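Local coordinates for tapirin (Caldicellulosiruptor kristjanssonii, PDB 6N2B), which probably attaches cells to plant biomass by binding cellulose, through a calcium-containing C-terminal domain built largely as a beta-helix, at residues Asp317-Val322 / Val336-Val341; Leu505-Ala510 / Ile527-Lys532; Thr347-Gly352 / Ala372-Val377. All blocks are in the same frame, centred on the assembly; numbering follows the deposited sequence.

Overall arrangement
Contacts 1 and 3 share one turn of the beta-helix, through successive strands 338-341 and 346-349: contact 1 stacks it on the turn before, contact 3 on the turn after. Their centres are about 16 Å apart, and T347 joins them: its OG1 packs 3.4 Å from V341 CG2 and also meets V322 CG2. Contact 2 lies on the other side of the chain's centre, its centre about 35 Å from that of contact 1 and 39 Å from that of contact 3; nearest atoms are about 27 and 28 Å away. Contacts 1 and 2 are parallel strand ladders, whereas contact 3 joins two corners. All three are away from the calcium site of D429, V431, A433, L436 and E465.

Contact 1: residues Asp317-Val322 / Val336-Val341; sequences DGEVQV and VKKLTV
V320 works as a forked peg between V336 and L339. Its CG1, anti to the backbone N (chi1 -179°), meets L339 CD1 at 4.0 Å, while its other branch, CG2, reaches V336 CG1 at 3.8 Å, the two valines crossing at about a right angle. L339 answers with a bump of its own: its CD1 leans back across the strand gap beside V320 O and also meets V322 CG2, 4.2 Å away. V341 continues the row next to V322. F328 backs V320 and V322, while L355, L360 and T347 surround L339, so this face is an interlocked slice of the solenoid core.

The opposite face carries E319, Q321, K338 and T340. E319 and K338 run side by side, their CB atoms 3.9 Å apart. Anti to the backbone N (chi1 167°), E319 CG then lies 3.6 Å from T340 CG2, and the extended glutamate crosses the threonine at about a right angle. Q321 lies alongside T340 instead, and its OE1 bonds K323 NZ.

Between the faces runs a parallel ladder, the strands only 15° apart: V320 N gives to K338 O at 2.8 Å, T340 N to V320 O at 2.9 Å, and V322 N to T340 O. At the corner, G318 O receives only weak bonds from the N atoms of K337 and K338.

Chemically, the contact is apolar inside and polar, partly charged, outside. E319 OE2 has a weak bond from T340 OG1 and stands 4.3 Å from K338 NZ, beyond a salt bridge; K338 instead pairs with E361 on the next strand. The lysine thus probably eases E319 electrostatically while tying successive turns together, with backbone bonds and hydrocarbon packing carrying the contact itself.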
ATOM      1  N   ASP A 317       1.847  -3.788 -18.010  1.00 28.87           N
ATOM      2  CA  ASP A 317       2.607  -4.625 -18.924  1.00 27.94           C
ATOM      3  C   ASP A 317       2.075  -6.057 -18.977  1.00 34.07           C
ATOM      4  O   ASP A 317       2.686  -6.907 -19.639  1.00 36.41           O
ATOM      5  CB  ASP A 317       4.086  -4.615 -18.525  1.00 24.20           C
ATOM      6  CG  ASP A 317       4.757  -3.269 -18.795  1.00 35.73           C
ATOM      7  OD1 ASP A 317       4.152  -2.432 -19.497  1.00 41.75           O
ATOM      8  OD2 ASP A 317       5.892  -3.041 -18.317  1.00 37.26           O
ATOM      9  N   GLY A 318       0.950  -6.321 -18.300  1.00 30.45           N
ATOM     10  CA  GLY A 318       0.341  -7.637 -18.206  1.00 25.67           C
ATOM     11  C   GLY A 318      -1.174  -7.592 -18.316  1.00 29.65           C
ATOM     12  O   GLY A 318      -1.731  -6.649 -18.882  1.00 26.44           O
ATOM     13  N   GLU A 319      -1.854  -8.591 -17.765  1.00 26.80           N
ATOM     14  CA  GLU A 319      -3.277  -8.804 -18.000  1.00 23.80           C
ATOM     15  C   GLU A 319      -4.071  -8.306 -16.797  1.00 29.23           C
ATOM     16  O   GLU A 319      -3.885  -8.791 -15.673  1.00 30.88           O
ATOM     17  CB  GLU A 319      -3.542 -10.287 -18.280  1.00 24.06           C
ATOM     18  CG  GLU A 319      -4.993 -10.784 -18.249  1.00 28.63           C
ATOM     19  CD  GLU A 319      -5.072 -12.325 -18.304  1.00 42.54           C
ATOM     20  OE1 GLU A 319      -4.145 -12.983 -17.787  1.00 45.16           O
ATOM     21  OE2 GLU A 319      -6.043 -12.896 -18.855  1.00 38.99           O
ATOM     22  N   VAL A 320      -4.943  -7.330 -17.034  1.00 23.26           N
ATOM     23  CA  VAL A 320      -5.900  -6.903 -16.023  1.00 22.86           C
ATOM     24  C   VAL A 320      -7.071  -7.870 -16.090  1.00 24.42           C
ATOM     25  O   VAL A 320      -7.777  -7.926 -17.095  1.00 33.43           O
ATOM     26  CB  VAL A 320      -6.365  -5.459 -16.245  1.00 26.04           C
ATOM     27  CG1 VAL A 320      -7.341  -5.052 -15.149  1.00 15.25           C
ATOM     28  CG2 VAL A 320      -5.175  -4.492 -16.308  1.00 19.18           C
ATOM     29  N   GLN A 321      -7.257  -8.654 -15.041  1.00 28.21           N
ATOM     30  CA  GLN A 321      -8.422  -9.511 -14.923  1.00 24.55           C
ATOM     31  C   GLN A 321      -9.426  -8.863 -13.990  1.00 26.18           C
ATOM     32  O   GLN A 321      -9.070  -8.376 -12.919  1.00 38.96           O
ATOM     33  CB  GLN A 321      -8.068 -10.884 -14.371  1.00 31.17           C
ATOM     34  CG  GLN A 321      -6.967 -11.628 -15.074  1.00 42.85           C
ATOM     35  CD  GLN A 321      -6.498 -12.832 -14.250  1.00 51.69           C
ATOM     36  OE1 GLN A 321      -7.221 -13.833 -14.112  1.00 41.15           O
ATOM     37  NE2 GLN A 321      -5.291 -12.726 -13.675  1.00 44.93           N
ATOM     38  N   VAL A 322     -10.684  -8.877 -14.394  1.00 23.98           N
ATOM     39  CA  VAL A 322     -11.788  -8.440 -13.563  1.00 25.88           C
ATOM     40  C   VAL A 322     -12.767  -9.604 -13.558  1.00 36.14           C
ATOM     41  O   VAL A 322     -13.362  -9.916 -14.596  1.00 34.19           O
ATOM     42  CB  VAL A 322     -12.434  -7.158 -14.109  1.00 24.78           C
ATOM     43  CG1 VAL A 322     -13.578  -6.688 -13.221  1.00 30.01           C
ATOM     44  CG2 VAL A 322     -11.386  -6.074 -14.260  1.00 22.84           C
ATOM     45  N   VAL A 336      -2.975  -1.184 -21.312  1.00 29.75           N
ATOM     46  CA  VAL A 336      -2.671  -2.485 -20.734  1.00 31.22           C
ATOM     47  C   VAL A 336      -2.388  -3.473 -21.856  1.00 30.86           C
ATOM     48  O   VAL A 336      -2.736  -3.247 -23.013  1.00 33.43           O
ATOM     49  CB  VAL A 336      -3.814  -3.009 -19.835  1.00 25.37           C
ATOM     50  CG1 VAL A 336      -4.337  -1.908 -18.956  1.00 18.99           C
ATOM     51  CG2 VAL A 336      -4.929  -3.612 -20.674  1.00 25.11           C
ATOM     52  N   LYS A 337      -1.718  -4.568 -21.494  1.00 27.22           N
ATOM     53  CA  LYS A 337      -1.472  -5.650 -22.439  1.00 30.50           C
ATOM     54  C   LYS A 337      -2.769  -6.379 -22.768  1.00 31.26           C
ATOM     55  O   LYS A 337      -3.065  -6.658 -23.935  1.00 35.89           O
ATOM     56  CB  LYS A 337      -0.434  -6.623 -21.859  1.00 38.57           C
ATOM     57  CG  LYS A 337       0.095  -7.723 -22.813  1.00 42.34           C
ATOM     58  CD  LYS A 337       0.951  -7.109 -23.927  1.00 63.28           C
ATOM     59  CE  LYS A 337       1.897  -8.122 -24.553  1.00 61.52           C
ATOM     60  NZ  LYS A 337       2.172  -7.803 -25.989  1.00 63.98           N
ATOM     61  N   LYS A 338      -3.556  -6.687 -21.748  1.00 26.12           N
ATOM     62  CA  LYS A 338      -4.780  -7.446 -21.919  1.00 24.35           C
ATOM     63  C   LYS A 338      -5.770  -7.020 -20.843  1.00 28.47           C
ATOM     64  O   LYS A 338      -5.390  -6.704 -19.711  1.00 24.26           O
ATOM     65  CB  LYS A 338      -4.515  -8.962 -21.856  1.00 28.11           C
ATOM     66  CG  LYS A 338      -5.608  -9.806 -22.502  1.00 32.81           C
ATOM     67  CD  LYS A 338      -5.366 -11.303 -22.403  1.00 29.22           C
ATOM     68  CE  LYS A 338      -6.501 -12.065 -23.120  1.00 41.04           C
ATOM     69  NZ  LYS A 338      -6.445 -13.558 -23.053  1.00 30.17           N
ATOM     70  N   LEU A 339      -7.042  -6.967 -21.217  1.00 34.84           N
ATOM     71  CA  LEU A 339      -8.129  -6.843 -20.262  1.00 25.81           C
ATOM     72  C   LEU A 339      -9.008  -8.056 -20.469  1.00 23.77           C
ATOM     73  O   LEU A 339      -9.429  -8.321 -21.596  1.00 28.73           O
ATOM     74  CB  LEU A 339      -8.928  -5.558 -20.472  1.00 22.82           C
ATOM     75  CG  LEU A 339     -10.242  -5.519 -19.685  1.00 27.14           C
ATOM     76  CD1 LEU A 339      -9.985  -5.453 -18.171  1.00 20.62           C
ATOM     77  CD2 LEU A 339     -11.138  -4.374 -20.142  1.00 15.52           C
ATOM     78  N   THR A 340      -9.238  -8.823 -19.412  1.00 22.96           N
ATOM     79  CA  THR A 340     -10.151  -9.950 -19.511  1.00 27.35           C
ATOM     80  C   THR A 340     -11.190  -9.820 -18.411  1.00 27.75           C
ATOM     81  O   THR A 340     -10.848  -9.633 -17.244  1.00 31.53           O
ATOM     82  CB  THR A 340      -9.424 -11.320 -19.456  1.00 30.02           C
ATOM     83  OG1 THR A 340      -9.253 -11.757 -18.106  1.00 46.74           O
ATOM     84  CG2 THR A 340      -8.080 -11.234 -20.111  1.00 22.54           C
ATOM     85  N   VAL A 341     -12.456  -9.878 -18.795  1.00 28.86           N
ATOM     86  CA  VAL A 341     -13.572  -9.872 -17.863  1.00 32.02           C
ATOM     87  C   VAL A 341     -14.251 -11.232 -17.967  1.00 31.45           C
ATOM     88  O   VAL A 341     -14.623 -11.663 -19.063  1.00 38.26           O
ATOM     89  CB  VAL A 341     -14.541  -8.717 -18.160  1.00 28.01           C
ATOM     90  CG1 VAL A 341     -15.565  -8.563 -17.046  1.00 26.56           C
ATOM     91  CG2 VAL A 341     -13.757  -7.439 -18.334  1.00 19.90           C
TER

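Contact 2: residues Leu505-Ala510 / Ile527-Lys532; sequences LVIEGA and IELIYK
L529 CG stands anti to the backbone N (chi1 167°), and chi2 of 65° turns CD1 back across the strand gap to 4.0 Å from I507 CG2. I507 CG1 stands anti to the carbonyl carbon (chi1 -58°); CD1 beyond it reaches I527 CG2 at 3.9 Å. I527 CD1 in turn lies against CB and CD2 of L505, giving a zigzag of aliphatic groups from one strand to the other, backed by F489 and F221.

On the outer face, V506 lies beside E528, and its CG1 approaches I530 CD1. E508 runs beside K532: E508 OE1 is 3.6 Å from K532 CE but 4.5 Å from K532 NZ, beyond a salt bridge; R478 offers it a long, weak ion pair. E528 pairs with R224.

Strong rungs join E528 N to L505 O (2.9 Å) and I530 N to I507 O (2.8 Å); the one from I507 N to E528 O is weak. At the G509 corner both backbone ends are used: N gives to I530 O, and O takes K532 N on an in-plane lone pair. Parallel rungs, an aliphatic row inside and a terminal corner are characteristic of the stacked coils of a parallel beta-helix, this domain's fold.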
ATOM      1  N   LEU A 505      -5.123  -0.070  18.731  1.00 27.47           N
ATOM      2  CA  LEU A 505      -3.885   0.621  19.046  1.00 20.84           C
ATOM      3  C   LEU A 505      -3.697   1.775  18.070  1.00 20.93           C
ATOM      4  O   LEU A 505      -3.594   1.550  16.865  1.00 26.91           O
ATOM      5  CB  LEU A 505      -2.746  -0.370  18.905  1.00 20.48           C
ATOM      6  CG  LEU A 505      -1.535  -0.325  19.787  1.00 26.73           C
ATOM      7  CD1 LEU A 505      -1.945   0.074  21.198  1.00 28.70           C
ATOM      8  CD2 LEU A 505      -0.971  -1.739  19.736  1.00 18.22           C
ATOM      9  N   VAL A 506      -3.650   3.005  18.559  1.00 20.75           N
ATOM     10  CA  VAL A 506      -3.509   4.174  17.689  1.00 23.84           C
ATOM     11  C   VAL A 506      -2.059   4.671  17.747  1.00 23.15           C
ATOM     12  O   VAL A 506      -1.656   5.381  18.675  1.00 23.43           O
ATOM     13  CB  VAL A 506      -4.508   5.270  18.064  1.00 21.13           C
ATOM     14  CG1 VAL A 506      -4.291   6.483  17.201  1.00 22.82           C
ATOM     15  CG2 VAL A 506      -5.930   4.756  17.904  1.00 21.52           C
ATOM     16  N   ILE A 507      -1.265   4.319  16.743  1.00 13.71           N
ATOM     17  CA  ILE A 507       0.106   4.792  16.631  1.00 15.94           C
ATOM     18  C   ILE A 507       0.143   5.977  15.675  1.00 22.06           C
ATOM     19  O   ILE A 507      -0.169   5.833  14.485  1.00 25.10           O
ATOM     20  CB  ILE A 507       1.042   3.684  16.141  1.00 21.89           C
ATOM     21  CG1 ILE A 507       0.991   2.483  17.092  1.00 19.49           C
ATOM     22  CG2 ILE A 507       2.453   4.233  16.000  1.00 14.90           C
ATOM     23  CD1 ILE A 507       1.282   1.164  16.418  1.00 13.22           C
ATOM     24  N   GLU A 508       0.549   7.139  16.183  1.00 19.09           N
ATOM     25  CA  GLU A 508       0.733   8.339  15.377  1.00 11.31           C
ATOM     26  C   GLU A 508       2.232   8.528  15.153  1.00 23.47           C
ATOM     27  O   GLU A 508       2.976   8.803  16.108  1.00 21.39           O
ATOM     28  CB  GLU A 508       0.133   9.556  16.073  1.00 13.60           C
ATOM     29  CG  GLU A 508      -1.332   9.412  16.472  1.00 18.48           C
ATOM     30  CD  GLU A 508      -2.043  10.768  16.620  1.00 23.17           C
ATOM     31  OE1 GLU A 508      -1.508  11.773  16.108  1.00 21.77           O
ATOM     32  OE2 GLU A 508      -3.135  10.837  17.235  1.00 21.26           O
ATOM     33  N   GLY A 509       2.677   8.399  13.895  1.00 18.54           N
ATOM     34  CA  GLY A 509       4.090   8.477  13.563  1.00 12.34           C
ATOM     35  C   GLY A 509       4.412   7.667  12.322  1.00 17.62           C
ATOM     36  O   GLY A 509       3.912   8.005  11.248  1.00 20.56           O
ATOM     37  N   ALA A 510       5.224   6.613  12.428  1.00  9.70           N
ATOM     38  CA  ALA A 510       5.582   5.821  11.253  1.00 12.79           C
ATOM     39  C   ALA A 510       6.368   4.596  11.698  1.00 16.20           C
ATOM     40  O   ALA A 510       6.885   4.545  12.812  1.00 20.09           O
ATOM     41  CB  ALA A 510       6.399   6.625  10.233  1.00 12.04           C
ATOM     42  N   ILE A 527      -4.857  -2.105  14.534  1.00 32.22           N
ATOM     43  CA  ILE A 527      -3.929  -0.981  14.504  1.00 24.42           C
ATOM     44  C   ILE A 527      -4.542   0.121  13.657  1.00 21.06           C
ATOM     45  O   ILE A 527      -5.050  -0.139  12.563  1.00 29.19           O
ATOM     46  CB  ILE A 527      -2.567  -1.396  13.928  1.00 18.79           C
ATOM     47  CG1 ILE A 527      -2.096  -2.705  14.555  1.00 22.51           C
ATOM     48  CG2 ILE A 527      -1.558  -0.272  14.094  1.00 14.56           C
ATOM     49  CD1 ILE A 527      -1.441  -2.554  15.860  1.00 20.22           C
ATOM     50  N   GLU A 528      -4.490   1.343  14.150  1.00 19.27           N
ATOM     51  CA  GLU A 528      -4.791   2.527  13.361  1.00 16.00           C
ATOM     52  C   GLU A 528      -3.498   3.326  13.356  1.00 20.48           C
ATOM     53  O   GLU A 528      -3.193   4.005  14.339  1.00 26.32           O
ATOM     54  CB  GLU A 528      -5.952   3.305  13.970  1.00 25.22           C
ATOM     55  CG  GLU A 528      -6.088   4.773  13.537  1.00 30.88           C
ATOM     56  CD  GLU A 528      -7.089   4.962  12.414  1.00 38.90           C
ATOM     57  OE1 GLU A 528      -7.992   4.088  12.271  1.00 42.01           O
ATOM     58  OE2 GLU A 528      -6.965   5.974  11.674  1.00 30.35           O
ATOM     59  N   LEU A 529      -2.721   3.219  12.277  1.00 20.53           N
ATOM     60  CA  LEU A 529      -1.452   3.936  12.146  1.00 17.59           C
ATOM     61  C   LEU A 529      -1.696   5.245  11.399  1.00 20.45           C
ATOM     62  O   LEU A 529      -1.960   5.244  10.192  1.00 21.92           O
ATOM     63  CB  LEU A 529      -0.417   3.089  11.413  1.00 16.50           C
ATOM     64  CG  LEU A 529       0.843   3.829  10.945  1.00 15.73           C
ATOM     65  CD1 LEU A 529       1.614   4.324  12.138  1.00 18.26           C
ATOM     66  CD2 LEU A 529       1.739   2.938  10.128  1.00 15.13           C
ATOM     67  N   ILE A 530      -1.607   6.363  12.103  1.00 18.79           N
ATOM     68  CA  ILE A 530      -1.845   7.679  11.515  1.00 23.80           C
ATOM     69  C   ILE A 530      -0.491   8.303  11.208  1.00 15.20           C
ATOM     70  O   ILE A 530       0.260   8.644  12.125  1.00 22.32           O
ATOM     71  CB  ILE A 530      -2.666   8.579  12.453  1.00 23.99           C
ATOM     72  CG1 ILE A 530      -3.919   7.861  12.944  1.00 19.92           C
ATOM     73  CG2 ILE A 530      -3.023   9.886  11.769  1.00 11.12           C
ATOM     74  CD1 ILE A 530      -4.911   8.797  13.614  1.00 17.40           C
ATOM     75  N   TYR A 531      -0.178   8.487   9.929  1.00 18.67           N
ATOM     76  CA  TYR A 531       1.125   9.042   9.571  1.00 15.13           C
ATOM     77  C   TYR A 531       1.286  10.453  10.140  1.00 16.49           C
ATOM     78  O   TYR A 531       0.376  11.285  10.059  1.00 16.64           O
ATOM     79  CB  TYR A 531       1.301   9.043   8.047  1.00 12.61           C
ATOM     80  CG  TYR A 531       2.446   9.913   7.559  1.00 19.51           C
ATOM     81  CD1 TYR A 531       3.763   9.462   7.612  1.00 14.80           C
ATOM     82  CD2 TYR A 531       2.207  11.190   7.044  1.00 14.08           C
ATOM     83  CE1 TYR A 531       4.804  10.259   7.167  1.00 15.95           C
ATOM     84  CE2 TYR A 531       3.224  11.986   6.602  1.00 11.08           C
ATOM     85  CZ  TYR A 531       4.531  11.526   6.668  1.00 24.10           C
ATOM     86  OH  TYR A 531       5.569  12.328   6.227  1.00 23.55           O
ATOM     87  N   LYS A 532       2.435  10.705  10.756  1.00 15.29           N
ATOM     88  CA  LYS A 532       2.825  12.047  11.185  1.00 17.10           C
ATOM     89  C   LYS A 532       4.311  12.211  10.905  1.00 17.69           C
ATOM     90  O   LYS A 532       5.133  11.470  11.457  1.00 19.09           O
ATOM     91  CB  LYS A 532       2.527  12.291  12.673  1.00 14.59           C
ATOM     92  CG  LYS A 532       1.044  12.268  13.050  1.00 15.46           C
ATOM     93  CD  LYS A 532       0.334  13.582  12.720  1.00 12.86           C
ATOM     94  CE  LYS A 532      -1.177  13.482  12.938  1.00 13.25           C
ATOM     95  NZ  LYS A 532      -1.923  14.786  12.834  1.00 11.33           N
TER

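Contact 3: residues Thr347-Gly352 / Ala372-Val377; sequences TTIKSG and AGATLV
A372 meets S351 through its carbonyl: A372 O lies 3.2 Å from S351 CB and also takes a CA-H...O contact from S351 CA, 3.4 Å away. S351 N is bonded to E371 OE1, just before A372, which fixes the serine backbone beside this corner.

G373 comes next and supplies the one hydrogen bond across the contact, a weak one, from G352 N to G373 O at 3.3 Å. G352 and G373 both have positive phi (86° and 80°), and with S351 and A372 before them they carry the backbone angles of the central pair of a type II turn, so two similar corners meet here.

A374 then points its CB toward the other segment, where it sits by the carbonyl oxygens of I349 and K350 and 3.8 Å from I349 CG2, the branch anti to the backbone N.

At T375 the chain enters strand 375-378; T375 O is 4.1 Å from I349 CG2, while its side chain packs on T354. L376 turns to L355, which I349 also touches, so both segments share that strand's core residue.

With a single weak bond and one methyl-to-methyl touch, the two corners are held mainly by packing; the regular ladders of the strands on either side, such as T347 with F369, probably supply most of the cohesion.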
ATOM      1  N   THR A 347     -16.288  -4.213 -16.289  1.00 23.29           N
ATOM      2  CA  THR A 347     -15.346  -3.119 -16.462  1.00 20.08           C
ATOM      3  C   THR A 347     -16.043  -2.019 -17.233  1.00 27.84           C
ATOM      4  O   THR A 347     -16.505  -2.254 -18.353  1.00 32.58           O
ATOM      5  CB  THR A 347     -14.092  -3.560 -17.199  1.00 16.45           C
ATOM      6  OG1 THR A 347     -13.490  -4.647 -16.494  1.00 29.85           O
ATOM      7  CG2 THR A 347     -13.115  -2.414 -17.282  1.00 19.83           C
ATOM      8  N   THR A 348     -16.110  -0.829 -16.635  1.00 25.98           N
ATOM      9  CA  THR A 348     -16.736   0.347 -17.225  1.00 23.93           C
ATOM     10  C   THR A 348     -15.665   1.364 -17.610  1.00 27.39           C
ATOM     11  O   THR A 348     -14.874   1.791 -16.764  1.00 28.98           O
ATOM     12  CB  THR A 348     -17.736   0.976 -16.254  1.00 23.61           C
ATOM     13  OG1 THR A 348     -18.742   0.016 -15.921  1.00 37.10           O
ATOM     14  CG2 THR A 348     -18.404   2.197 -16.880  1.00 25.00           C
ATOM     15  N   ILE A 349     -15.648   1.757 -18.876  1.00 25.92           N
ATOM     16  CA  ILE A 349     -14.897   2.926 -19.318  1.00 29.77           C
ATOM     17  C   ILE A 349     -15.816   4.125 -19.124  1.00 28.57           C
ATOM     18  O   ILE A 349     -16.864   4.216 -19.764  1.00 37.70           O
ATOM     19  CB  ILE A 349     -14.454   2.787 -20.781  1.00 24.62           C
ATOM     20  CG1 ILE A 349     -13.988   1.352 -21.054  1.00 28.16           C
ATOM     21  CG2 ILE A 349     -13.366   3.798 -21.135  1.00 22.04           C
ATOM     22  CD1 ILE A 349     -12.803   0.896 -20.197  1.00 25.07           C
ATOM     23  N   LYS A 350     -15.453   5.024 -18.217  1.00 28.62           N
ATOM     24  CA  LYS A 350     -16.322   6.148 -17.907  1.00 30.27           C
ATOM     25  C   LYS A 350     -16.178   7.240 -18.958  1.00 32.96           C
ATOM     26  O   LYS A 350     -15.204   7.280 -19.716  1.00 28.07           O
ATOM     27  CB  LYS A 350     -16.011   6.719 -16.523  1.00 31.69           C
ATOM     28  CG  LYS A 350     -16.263   5.760 -15.378  1.00 34.62           C
ATOM     29  CD  LYS A 350     -17.155   6.400 -14.316  1.00 38.74           C
ATOM     30  CE  LYS A 350     -18.625   6.350 -14.686  1.00 28.03           C
ATOM     31  NZ  LYS A 350     -19.475   7.342 -13.951  1.00 40.46           N
ATOM     32  N   SER A 351     -17.165   8.140 -18.984  1.00 34.72           N
ATOM     33  CA  SER A 351     -17.232   9.176 -20.012  1.00 30.86           C
ATOM     34  C   SER A 351     -15.939   9.969 -20.071  1.00 34.17           C
ATOM     35  O   SER A 351     -15.382  10.364 -19.042  1.00 33.44           O
ATOM     36  CB  SER A 351     -18.394  10.132 -19.740  1.00 31.55           C
ATOM     37  OG  SER A 351     -19.578   9.429 -19.411  1.00 55.78           O
ATOM     38  N   GLY A 352     -15.471  10.214 -21.289  1.00 29.13           N
ATOM     39  CA  GLY A 352     -14.253  10.949 -21.509  1.00 26.27           C
ATOM     40  C   GLY A 352     -12.995  10.110 -21.483  1.00 33.15           C
ATOM     41  O   GLY A 352     -11.946  10.578 -21.944  1.00 36.67           O
ATOM     42  N   ALA A 372     -20.986   6.940 -22.764  1.00 29.22           N
ATOM     43  CA  ALA A 372     -21.031   7.953 -23.806  1.00 33.81           C
ATOM     44  C   ALA A 372     -19.801   8.842 -23.716  1.00 31.27           C
ATOM     45  O   ALA A 372     -19.417   9.286 -22.634  1.00 38.04           O
ATOM     46  CB  ALA A 372     -22.303   8.785 -23.671  1.00 36.64           C
ATOM     47  N   GLY A 373     -19.174   9.099 -24.854  1.00 34.50           N
ATOM     48  CA  GLY A 373     -17.971   9.893 -24.853  1.00 33.52           C
ATOM     49  C   GLY A 373     -16.721   9.145 -24.465  1.00 34.91           C
ATOM     50  O   GLY A 373     -15.634   9.737 -24.516  1.00 37.74           O
ATOM     51  N   ALA A 374     -16.835   7.870 -24.083  1.00 31.72           N
ATOM     52  CA  ALA A 374     -15.685   7.011 -23.837  1.00 29.41           C
ATOM     53  C   ALA A 374     -15.332   6.220 -25.096  1.00 32.32           C
ATOM     54  O   ALA A 374     -16.071   6.212 -26.082  1.00 37.23           O
ATOM     55  CB  ALA A 374     -15.964   6.068 -22.672  1.00 26.39           C
ATOM     56  N   THR A 375     -14.189   5.534 -25.049  1.00 37.23           N
ATOM     57  CA  THR A 375     -13.658   4.798 -26.194  1.00 32.92           C
ATOM     58  C   THR A 375     -12.758   3.660 -25.724  1.00 36.31           C
ATOM     59  O   THR A 375     -11.846   3.877 -24.923  1.00 35.30           O
ATOM     60  CB  THR A 375     -12.859   5.720 -27.121  1.00 31.43           C
ATOM     61  OG1 THR A 375     -13.701   6.769 -27.618  1.00 30.21           O
ATOM     62  CG2 THR A 375     -12.286   4.928 -28.272  1.00 22.03           C
ATOM     63  N   LEU A 376     -13.006   2.458 -26.233  1.00 37.45           N
ATOM     64  CA  LEU A 376     -12.142   1.308 -26.012  1.00 27.02           C
ATOM     65  C   LEU A 376     -11.449   0.993 -27.327  1.00 28.40           C
ATOM     66  O   LEU A 376     -12.112   0.910 -28.362  1.00 33.37           O
ATOM     67  CB  LEU A 376     -12.950   0.105 -25.522  1.00 23.22           C
ATOM     68  CG  LEU A 376     -12.199  -1.106 -24.950  1.00 21.61           C
ATOM     69  CD1 LEU A 376     -13.138  -1.926 -24.082  1.00 19.84           C
ATOM     70  CD2 LEU A 376     -11.587  -1.992 -26.036  1.00 18.94           C
ATOM     71  N   VAL A 377     -10.127   0.818 -27.291  1.00 25.56           N
ATOM     72  CA  VAL A 377      -9.324   0.569 -28.493  1.00 24.67           C
ATOM     73  C   VAL A 377      -8.478  -0.678 -28.282  1.00 27.65           C
ATOM     74  O   VAL A 377      -7.515  -0.650 -27.506  1.00 30.55           O
ATOM     75  CB  VAL A 377      -8.426   1.757 -28.838  1.00 26.88           C
ATOM     76  CG1 VAL A 377      -7.601   1.438 -30.071  1.00 27.44           C
ATOM     77  CG2 VAL A 377      -9.258   2.988 -29.036  1.00 25.98           C
TER